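Local coordinates for protein homoserine O-acetyltransferase (Pseudomonas veronii, PDB 5EFZ) that hydrolyses ethyl acetate to ethanol and acetate as an acetyl esterase in the degradation of short-chain methyl ketones, at residues Asp312-Ser315 with Glu316-Ile320. Numbering follows the deposited sequence.
With EDO (1,2-ethanediol), chain M; EDO (1,2-ethanediol), chain H.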
ATOM      1  N   ASP A 312       2.879  13.273  -6.494  1.00 20.05           N
ATOM      2  CA  ASP A 312       1.498  13.728  -6.723  1.00 20.16           C
ATOM      3  C   ASP A 312       1.363  15.220  -6.395  1.00 20.02           C
ATOM      4  O   ASP A 312       0.808  15.999  -7.180  1.00 19.27           O
ATOM      5  CB  ASP A 312       0.484  12.974  -5.861  1.00 20.65           C
ATOM      6  CG  ASP A 312       0.249  11.513  -6.309  1.00 24.93           C
ATOM      7  OD1 ASP A 312       0.486  11.159  -7.494  1.00 25.30           O
ATOM      8  OD2 ASP A 312      -0.170  10.716  -5.437  1.00 24.42           O
ATOM      9  N   CYS A 313       1.899  15.621  -5.247  1.00 16.91           N
ATOM     10  CA  CYS A 313       1.654  16.979  -4.769  1.00 17.73           C
ATOM     11  C   CYS A 313       2.558  17.938  -5.499  1.00 17.87           C
ATOM     12  O   CYS A 313       2.169  19.073  -5.732  1.00 20.03           O
ATOM     13  CB  CYS A 313       1.859  17.100  -3.256  1.00 16.82           C
ATOM     14  SG  CYS A 313       0.691  16.033  -2.344  1.00 22.47           S
ATOM     15  N   LEU A 314       3.757  17.484  -5.842  1.00 16.63           N
ATOM     16  CA  LEU A 314       4.650  18.352  -6.603  1.00 20.25           C
ATOM     17  C   LEU A 314       4.014  18.726  -7.959  1.00 21.83           C
ATOM     18  O   LEU A 314       4.115  19.876  -8.412  1.00 20.35           O
ATOM     19  CB  LEU A 314       6.003  17.672  -6.793  1.00 22.38           C
ATOM     20  CG  LEU A 314       7.034  18.475  -7.600  1.00 24.20           C
ATOM     21  CD1 LEU A 314       7.323  19.849  -6.952  1.00 24.46           C
ATOM     22  CD2 LEU A 314       8.297  17.669  -7.796  1.00 22.12           C
ATOM     23  N   SER A 315       3.352  17.760  -8.613  1.00 20.98           N
ATOM     24  CA  SER A 315       2.817  18.019  -9.946  1.00 21.80           C
ATOM     25  C   SER A 315       1.723  19.078  -9.883  1.00 21.15           C
ATOM     26  O   SER A 315       1.579  19.868 -10.824  1.00 24.07           O
ATOM     27  CB  SER A 315       2.285  16.744 -10.607  1.00 25.18           C
ATOM     28  OG  SER A 315       1.138  16.270  -9.935  1.00 29.67           O
ATOM     29  N   GLU A 316       0.986  19.119  -8.782  1.00 18.39           N
ATOM     30  CA  GLU A 316      -0.047  20.156  -8.580  1.00 19.13           C
ATOM     31  C   GLU A 316       0.583  21.504  -8.175  1.00 20.42           C
ATOM     32  O   GLU A 316       0.148  22.571  -8.636  1.00 21.68           O
ATOM     33  CB  GLU A 316      -1.054  19.721  -7.520  1.00 17.45           C
ATOM     34  CG  GLU A 316      -1.883  18.499  -7.962  1.00 20.47           C
ATOM     35  CD  GLU A 316      -3.009  18.121  -7.001  1.00 22.62           C
ATOM     36  OE1 GLU A 316      -2.981  18.487  -5.785  1.00 22.84           O
ATOM     37  OE2 GLU A 316      -3.945  17.455  -7.489  1.00 21.68           O
ATOM     38  N   GLN A 317       1.596  21.455  -7.318  1.00 19.71           N
ATOM     39  CA  GLN A 317       2.224  22.698  -6.854  1.00 21.09           C
ATOM     40  C   GLN A 317       2.774  23.518  -8.024  1.00 21.17           C
ATOM     41  O   GLN A 317       2.694  24.753  -8.037  1.00 21.06           O
ATOM     42  CB  GLN A 317       3.338  22.413  -5.843  1.00 20.49           C
ATOM     43  CG  GLN A 317       3.935  23.706  -5.242  1.00 21.57           C
ATOM     44  CD  GLN A 317       5.140  24.214  -6.041  1.00 24.60           C
ATOM     45  OE1 GLN A 317       5.874  23.414  -6.635  1.00 20.91           O
ATOM     46  NE2 GLN A 317       5.366  25.545  -6.031  1.00 26.14           N
ATOM     47  N   LYS A 318       3.287  22.823  -9.030  1.00 21.40           N
ATOM     48  CA  LYS A 318       3.833  23.486 -10.207  1.00 25.56           C
ATOM     49  C   LYS A 318       2.800  24.300 -10.947  1.00 25.01           C
ATOM     50  O   LYS A 318       3.159  25.186 -11.711  1.00 24.55           O
ATOM     51  CB  LYS A 318       4.455  22.453 -11.148  1.00 27.64           C
ATOM     52  CG  LYS A 318       5.728  21.821 -10.583  1.00 31.18           C
ATOM     53  CD  LYS A 318       6.347  20.873 -11.601  1.00 36.08           C
ATOM     54  CE  LYS A 318       7.560  20.145 -11.048  1.00 39.13           C
ATOM     55  NZ  LYS A 318       7.916  19.026 -11.988  1.00 43.92           N
ATOM     56  N   MET A 319       1.517  24.004 -10.724  1.00 22.10           N
ATOM     57  CA  MET A 319       0.412  24.693 -11.401  1.00 24.15           C
ATOM     58  C   MET A 319      -0.233  25.819 -10.570  1.00 24.14           C
ATOM     59  O   MET A 319      -1.160  26.497 -11.033  1.00 24.99           O
ATOM     60  CB  MET A 319      -0.680  23.679 -11.800  1.00 26.91           C
ATOM     61  CG  MET A 319      -0.249  22.710 -12.903  1.00 28.61           C
ATOM     62  SD  MET A 319      -1.576  21.533 -13.262  1.00 36.81           S
ATOM     63  CE  MET A 319      -0.861  20.627 -14.630  1.00 85.77           C
ATOM     64  N   ILE A 320       0.246  26.002  -9.343  1.00 21.44           N
ATOM     65  CA  ILE A 320      -0.328  27.009  -8.438  1.00 21.95           C
ATOM     66  C   ILE A 320       0.578  28.252  -8.371  1.00 23.50           C
ATOM     67  O   ILE A 320       1.702  28.191  -7.872  1.00 25.04           O
ATOM     68  CB  ILE A 320      -0.521  26.457  -7.013  1.00 22.22           C
ATOM     69  CG1 ILE A 320      -1.365  25.175  -7.045  1.00 22.81           C
ATOM     70  CG2 ILE A 320      -1.190  27.506  -6.132  1.00 22.00           C
ATOM     71  CD1 ILE A 320      -1.437  24.449  -5.684  1.00 21.81           C
TER
HETATM   72  C1  EDO M 407      -2.531  14.042  -8.202  1.00 38.75           C
HETATM   73  O1  EDO M 407      -3.749  13.332  -8.382  1.00 39.97           O
HETATM   74  C2  EDO M 407      -2.376  15.041  -9.344  1.00 34.10           C
HETATM   75  O2  EDO M 407      -3.578  15.812  -9.511  1.00 26.00           O
HETATM   76  C1  EDO H 402       6.138  15.848 -10.776  1.00 49.04           C
HETATM   77  O1  EDO H 402       6.033  17.029 -11.590  1.00 49.14           O
HETATM   78  C2  EDO H 402       7.542  15.263 -10.894  1.00 50.26           C
HETATM   79  O2  EDO H 402       7.791  14.407  -9.763  1.00 49.46           O
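Asp312 meets Glu316 one helical turn on: its carbonyl O lies 3.8 Å from CG of Glu316 and accepts a hydrogen bond from Ser315, whose OG stands 2.8 Å away. Serine suits this spot because its hydroxyl, set between its own backbone N and carbonyl carbon (chi1 68°), folds back onto the helix, the donor tilted 34° from the carbonyl plane. Cys313, small enough to pack against Pro301 and Val299, offers its O to Gln317 N at 2.9 Å and, weakly, to Glu316 N. Leu314 takes Lys318 N on its O at 3.1 Å; its branched aliphatic end, with CG anti to the backbone N (chi1 179°), suits packing on Phe325 of strand 324-325. The extended Lys318 chain passes over that O, its CG 3.3 Å away, and crosses the leucine with CE 3.9 Å from Leu314 CG; NZ donates a hydrogen bond to an ethanediol. Beyond Ser315, extended Glu316 carries its carboxylate to the backbone N of Ala178 and Arg179, OE2 also accepting a bond from O2 of another ethanediol at 2.6 Å; both diols probably come from the crystallisation liquor. A leucine in place of Glu316 would probably leave those two N-H groups without their carboxylate acceptor and their loop less firmly held. A type I turn, closed by Ile320 N to Gln317 O, leads out of the helix, which joins strands 296-300 and 324-325 in a beta-alpha-beta unit of the alpha/beta-hydrolase fold.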